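Local coordinates for Bd3459 (Bdellovibrio bacteriovorus, PDB 5CEC), which is a predatory endopeptidase that binds the ankyrin-repeat immunity protein Bd3460 and probably has serine-type D-Ala-D-Ala carboxypeptidase activity, at residues 315-320 / 329-334; 311-316 / 366-371. The protein carries 1 engineered substitution. All blocks are in the same frame, centred on the assembly; numbering follows the deposited sequence.

Interaction 1: residues 315-320 / 329-334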
loop_
_atom_site.group_PDB
_atom_site.type_symbol
_atom_site.label_atom_id
_atom_site.label_comp_id
_atom_site.label_asym_id
_atom_site.label_seq_id
_atom_site.Cartn_x
_atom_site.Cartn_y
_atom_site.Cartn_z
ATOM N N TYR A 315 12.065 -15.943 3.715
ATOM C CA TYR A 315 13.255 -16.472 4.393
ATOM C C TYR A 315 14.510 -15.763 3.921
ATOM O O TYR A 315 15.348 -15.303 4.731
ATOM C CB TYR A 315 13.391 -17.959 4.126
ATOM C CG TYR A 315 14.627 -18.527 4.726
ATOM C CD1 TYR A 315 15.841 -18.485 4.050
ATOM C CD2 TYR A 315 14.594 -19.077 5.993
ATOM C CE1 TYR A 315 16.980 -19.002 4.612
ATOM C CE2 TYR A 315 15.729 -19.580 6.582
ATOM C CZ TYR A 315 16.948 -19.552 5.895
ATOM O OH TYR A 315 18.083 -20.029 6.425
ATOM N N SER A 316 14.641 -15.631 2.605
ATOM C CA SER A 316 15.814 -15.007 1.994
ATOM C C SER A 316 15.906 -13.515 2.268
ATOM O O SER A 316 17.003 -12.990 2.491
ATOM C CB SER A 316 15.866 -15.303 0.490
ATOM O OG SER A 316 16.052 -16.681 0.244
ATOM N N LEU A 317 14.768 -12.804 2.231
ATOM C CA LEU A 317 14.750 -11.397 2.533
ATOM C C LEU A 317 15.158 -11.160 3.976
ATOM O O LEU A 317 15.955 -10.247 4.271
ATOM C CB LEU A 317 13.354 -10.834 2.238
ATOM C CG LEU A 317 13.160 -9.347 2.556
ATOM C CD1 LEU A 317 14.159 -8.450 1.825
ATOM C CD2 LEU A 317 11.749 -8.943 2.183
ATOM N N ASP A 318 14.562 -11.928 4.887
ATOM C CA ASP A 318 14.898 -11.827 6.299
ATOM C C ASP A 318 16.407 -12.057 6.505
ATOM O O ASP A 318 17.066 -11.319 7.261
ATOM C CB ASP A 318 14.062 -12.810 7.116
ATOM C CG ASP A 318 13.651 -12.294 8.482
ATOM O OD1 ASP A 318 13.959 -11.143 8.857
ATOM O OD2 ASP A 318 12.991 -13.087 9.194
ATOM N N LYS A 319 16.959 -13.048 5.818
ATOM C CA LYS A 319 18.375 -13.401 5.976
ATOM C C LYS A 319 19.248 -12.240 5.515
ATOM O O LYS A 319 20.174 -11.831 6.230
ATOM C CB LYS A 319 18.730 -14.650 5.179
ATOM C CG LYS A 319 20.192 -15.072 5.350
ATOM C CD LYS A 319 20.446 -16.332 4.566
ATOM C CE LYS A 319 21.894 -16.747 4.658
ATOM N NZ LYS A 319 22.174 -17.960 3.838
ATOM N N SER A 320 18.930 -11.673 4.347
ATOM C CA SER A 320 19.724 -10.575 3.804
ATOM C C SER A 320 19.619 -9.316 4.682
ATOM O O SER A 320 20.624 -8.626 4.923
ATOM C CB SER A 320 19.309 -10.280 2.365
ATOM O OG SER A 320 19.610 -11.392 1.506
ATOM N N SER A 329 10.333 -5.538 9.310
ATOM C CA SER A 329 9.657 -4.255 9.588
ATOM C C SER A 329 10.431 -3.010 9.122
ATOM O O SER A 329 9.885 -1.929 9.131
ATOM C CB SER A 329 9.373 -4.124 11.073
ATOM O OG SER A 329 10.593 -4.103 11.794
ATOM N N ASP A 330 11.700 -3.177 8.738
ATOM C CA ASP A 330 12.434 -2.090 8.118
ATOM C C ASP A 330 12.112 -1.855 6.658
ATOM O O ASP A 330 12.461 -0.841 6.109
ATOM C CB ASP A 330 13.931 -2.245 8.362
ATOM C CG ASP A 330 14.270 -2.171 9.833
ATOM O OD1 ASP A 330 13.919 -1.162 10.462
ATOM O OD2 ASP A 330 14.870 -3.112 10.365
ATOM N N VAL A 331 11.439 -2.817 6.029
ATOM C CA VAL A 331 11.064 -2.684 4.628
ATOM C C VAL A 331 9.607 -3.029 4.296
ATOM O O VAL A 331 9.185 -2.794 3.174
ATOM C CB VAL A 331 11.993 -3.491 3.692
ATOM C CG1 VAL A 331 13.446 -3.038 3.849
ATOM C CG2 VAL A 331 11.849 -4.987 3.909
ATOM N N MET A 332 8.865 -3.556 5.255
ATOM C CA MET A 332 7.470 -3.981 5.069
ATOM C C MET A 332 6.625 -3.470 6.214
ATOM O O MET A 332 7.145 -3.119 7.285
ATOM C CB MET A 332 7.320 -5.505 5.036
ATOM C CG MET A 332 7.810 -6.123 3.756
ATOM S SD MET A 332 7.973 -7.915 3.834
ATOM C CE MET A 332 6.250 -8.329 4.023
ATOM N N ALA A 333 5.326 -3.313 5.945
ATOM C CA ALA A 333 4.412 -2.637 6.860
ATOM C C ALA A 333 4.058 -3.520 8.049
ATOM O O ALA A 333 3.930 -4.738 7.921
ATOM C CB ALA A 333 3.154 -2.264 6.122
ATOM N N VAL A 334 3.835 -2.887 9.188
ATOM C CA VAL A 334 3.475 -3.541 10.441
ATOM C C VAL A 334 2.004 -3.254 10.749
ATOM O O VAL A 334 1.560 -2.083 10.830
ATOM C CB VAL A 334 4.372 -3.087 11.602
ATOM C CG1 VAL A 334 3.977 -3.795 12.882
ATOM C CG2 VAL A 334 5.827 -3.374 11.267
#
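Leu-317 has CG opposite its backbone N (chi1 178°), and its chi2 makes CD2 the far end of the chain, where it touches Val-331 and Met-332. This joins helix 307-322 to the turn that leads into edge strand 333-334. Both belong to the helix-and-sheet domain of the penicillin-binding protein and beta-lactamase clan. The backbones stay well apart: the CA atoms of Leu-317 and Val-331 are 9.7 Å from each other, and side chains bridge the gap. No hydrogen bond crosses between the segments.

The contact is small and apolar. One methyl of the leucine does the touching and meets two partners from different directions. Val-331 brings CG2, which lies 4.3 Å from Leu-317 CD2. Met-332 brings its sulfur: SD is 4.2 Å from the same Leu-317 CD2. Chi1 (-74°) and a nearly extended chi2 (168°) put this sulfur beside the leucine methyl; the bend at chi3 only turns CE. All three residues are buried, and both approaches are loose van der Waals contacts.

Helix 240-250 supplies Lys-245, whose NZ bonds to the carbonyl O atoms of Ser-329 and Met-332, and Asn-248, whose ND2 bonds to Val-331 O. Leu-317 also packs on Val-74, Thr-77 and Val-81 of helix 72-84. The likely SxxK motif of the clan lies at the start of that helix, and Met-332 also touches Lys-357, in a probable KTG-type motif. The contact is therefore a piece of the hydrophobic layer next to the likely active site. Within the turn, Val-331 CG2 also lies 4.2 Å from Met-332 CG, so the two partners of Leu-317 rest on each other.

Interaction 2: residues 311-316 / 366-371; sequences IKVLYS and TLMGSV
Helix 311-316 runs at 40° to strand 366-371, with axes 9.0 Å apart, and the backbones come nearest at Leu-314 and Gly-369, whose CA atoms are 6.9 Å apart. This is a helix laid on the face of the central antiparallel sheet, as in the transpeptidase-like fold of penicillin-binding proteins. Leu-314 and Met-368 carry the contact, and their side chains meet at a slant.

Met-368 reaches out from the strand with chi1 at 72°, which tucks CG between the two main-chain neighbours of CA. Its chain is straight at chi2 and bends at chi3 (-82°). The bend sets the CE methyl over the branch point of Leu-314. CE is 3.4 Å from Leu-314 CG, a tight carbon pair, and both leucine methyls are close as well, with Leu-314 CD1 3.7 Å from Met-368 CE. Val-313 CG1 adds a looser touch to Met-368 CE at 4.4 Å.

Gly-369 offers only backbone to the helix. The leucine fork rests on the main chain here. All four touching residues are buried.

Beyond the pair, Val-313 packs on Met-277 of helix 265-277 and Met-368 on Ile-71. Leu-367 meets Ile-402 and Val-406 of helix 394-411, so this strand has helices on both faces. On the glycine, Leu-314 CD2 lies 3.9 Å from Gly-369 CA, while Leu-314 CD1 sits 3.4 Å from Gly-369 O.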
loop_
_atom_site.group_PDB
_atom_site.type_symbol
_atom_site.label_atom_id
_atom_site.label_comp_id
_atom_site.label_asym_id
_atom_site.label_seq_id
_atom_site.Cartn_x
_atom_site.Cartn_y
_atom_site.Cartn_z
ATOM N N ILE A 311 7.188 -18.140 0.657
ATOM C CA ILE A 311 7.884 -18.448 1.907
ATOM C C ILE A 311 9.400 -18.362 1.706
ATOM O O ILE A 311 10.091 -17.782 2.524
ATOM C CB ILE A 311 7.494 -19.820 2.434
ATOM C CG1 ILE A 311 5.971 -19.889 2.669
ATOM C CG2 ILE A 311 8.283 -20.131 3.697
ATOM C CD1 ILE A 311 5.443 -18.879 3.682
ATOM N N LYS A 312 9.910 -18.907 0.615
ATOM C CA LYS A 312 11.350 -18.845 0.337
ATOM C C LYS A 312 11.860 -17.421 0.183
ATOM O O LYS A 312 12.913 -17.044 0.684
ATOM C CB LYS A 312 11.733 -19.652 -0.887
ATOM C CG LYS A 312 11.515 -21.158 -0.754
ATOM C CD LYS A 312 11.809 -21.877 -2.062
ATOM C CE LYS A 312 13.298 -21.939 -2.364
ATOM N NZ LYS A 312 14.059 -22.887 -1.489
ATOM N N VAL A 313 11.036 -16.595 -0.455
ATOM C CA VAL A 313 11.357 -15.180 -0.594
ATOM C C VAL A 313 11.435 -14.509 0.769
ATOM O O VAL A 313 12.380 -13.736 1.025
ATOM C CB VAL A 313 10.330 -14.489 -1.527
ATOM C CG1 VAL A 313 10.382 -12.969 -1.413
ATOM C CG2 VAL A 313 10.575 -14.926 -2.964
ATOM N N LEU A 314 10.466 -14.785 1.636
ATOM C CA LEU A 314 10.499 -14.210 2.995
ATOM C C LEU A 314 11.755 -14.647 3.768
ATOM O O LEU A 314 12.426 -13.822 4.409
ATOM C CB LEU A 314 9.244 -14.557 3.773
ATOM C CG LEU A 314 7.992 -13.797 3.241
ATOM C CD1 LEU A 314 6.732 -14.534 3.672
ATOM C CD2 LEU A 314 7.968 -12.334 3.671
ATOM N N TYR A 315 12.065 -15.943 3.715
ATOM C CA TYR A 315 13.255 -16.472 4.393
ATOM C C TYR A 315 14.510 -15.763 3.921
ATOM O O TYR A 315 15.348 -15.303 4.731
ATOM C CB TYR A 315 13.391 -17.959 4.126
ATOM C CG TYR A 315 14.627 -18.527 4.726
ATOM C CD1 TYR A 315 15.841 -18.485 4.050
ATOM C CD2 TYR A 315 14.594 -19.077 5.993
ATOM C CE1 TYR A 315 16.980 -19.002 4.612
ATOM C CE2 TYR A 315 15.729 -19.580 6.582
ATOM C CZ TYR A 315 16.948 -19.552 5.895
ATOM O OH TYR A 315 18.083 -20.029 6.425
ATOM N N SER A 316 14.641 -15.631 2.605
ATOM C CA SER A 316 15.814 -15.007 1.994
ATOM C C SER A 316 15.906 -13.515 2.268
ATOM O O SER A 316 17.003 -12.990 2.491
ATOM C CB SER A 316 15.866 -15.303 0.490
ATOM O OG SER A 316 16.052 -16.681 0.244
ATOM N N THR A 366 -4.441 -11.303 -1.743
ATOM C CA THR A 366 -3.290 -12.007 -1.209
ATOM C C THR A 366 -2.702 -11.260 -0.009
ATOM O O THR A 366 -2.895 -10.059 0.187
ATOM C CB THR A 366 -2.243 -12.165 -2.319
ATOM O OG1 THR A 366 -1.812 -10.879 -2.755
ATOM C CG2 THR A 366 -2.768 -12.964 -3.486
ATOM N N LEU A 367 -1.907 -11.994 0.766
ATOM C CA LEU A 367 -1.170 -11.456 1.927
ATOM C C LEU A 367 0.028 -12.336 2.177
ATOM O O LEU A 367 -0.115 -13.566 2.143
ATOM C CB LEU A 367 -2.056 -11.418 3.177
ATOM C CG LEU A 367 -1.580 -10.573 4.331
ATOM C CD1 LEU A 367 -1.707 -9.092 4.027
ATOM C CD2 LEU A 367 -2.323 -10.920 5.584
ATOM N N MET A 368 1.171 -11.747 2.494
ATOM C CA MET A 368 2.314 -12.539 2.928
ATOM C C MET A 368 3.113 -11.734 3.938
ATOM O O MET A 368 3.124 -10.494 3.908
ATOM C CB MET A 368 3.177 -12.988 1.754
ATOM C CG MET A 368 3.996 -11.901 1.096
ATOM S SD MET A 368 4.880 -12.395 -0.406
ATOM C CE MET A 368 6.304 -13.154 0.305
ATOM N N GLY A 369 3.893 -12.432 4.756
ATOM C CA GLY A 369 4.700 -11.745 5.756
ATOM C C GLY A 369 5.105 -12.673 6.866
ATOM O O GLY A 369 5.276 -13.900 6.680
ATOM N N SER A 370 5.290 -12.066 8.028
ATOM C CA SER A 370 5.622 -12.787 9.228
ATOM C C SER A 370 4.665 -12.433 10.346
ATOM O O SER A 370 4.166 -11.295 10.458
ATOM C CB SER A 370 7.054 -12.464 9.664
ATOM O OG SER A 370 7.161 -11.131 10.127
ATOM N N VAL A 371 4.419 -13.432 11.189
ATOM C CA VAL A 371 3.736 -13.217 12.453
ATOM C C VAL A 371 4.676 -13.528 13.607
ATOM O O VAL A 371 5.423 -14.509 13.553
ATOM C CB VAL A 371 2.424 -14.046 12.573
ATOM C CG1 VAL A 371 1.376 -13.600 11.546
ATOM C CG2 VAL A 371 2.643 -15.544 12.464
#

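Interactions 1 and 2 use successive parts of helix 307-322. Their centres are about 8 Å apart. The helix comes first in the chain, then the turn 329-334, then strand 366-371. Strands 333-334 and 364-373 belong to the same antiparallel sheet, with strand 354-361 between them. The helix packs on an inner strand at one point and, further on, on the loop that leads into the edge strand. The contacts also meet directly: Met-332 CE lies 3.8 Å from Met-368 O. Together they make adjoining buried contacts of the helix with the sheet and with the loop at its edge, close to the residues that probably make up the serine peptidase active site.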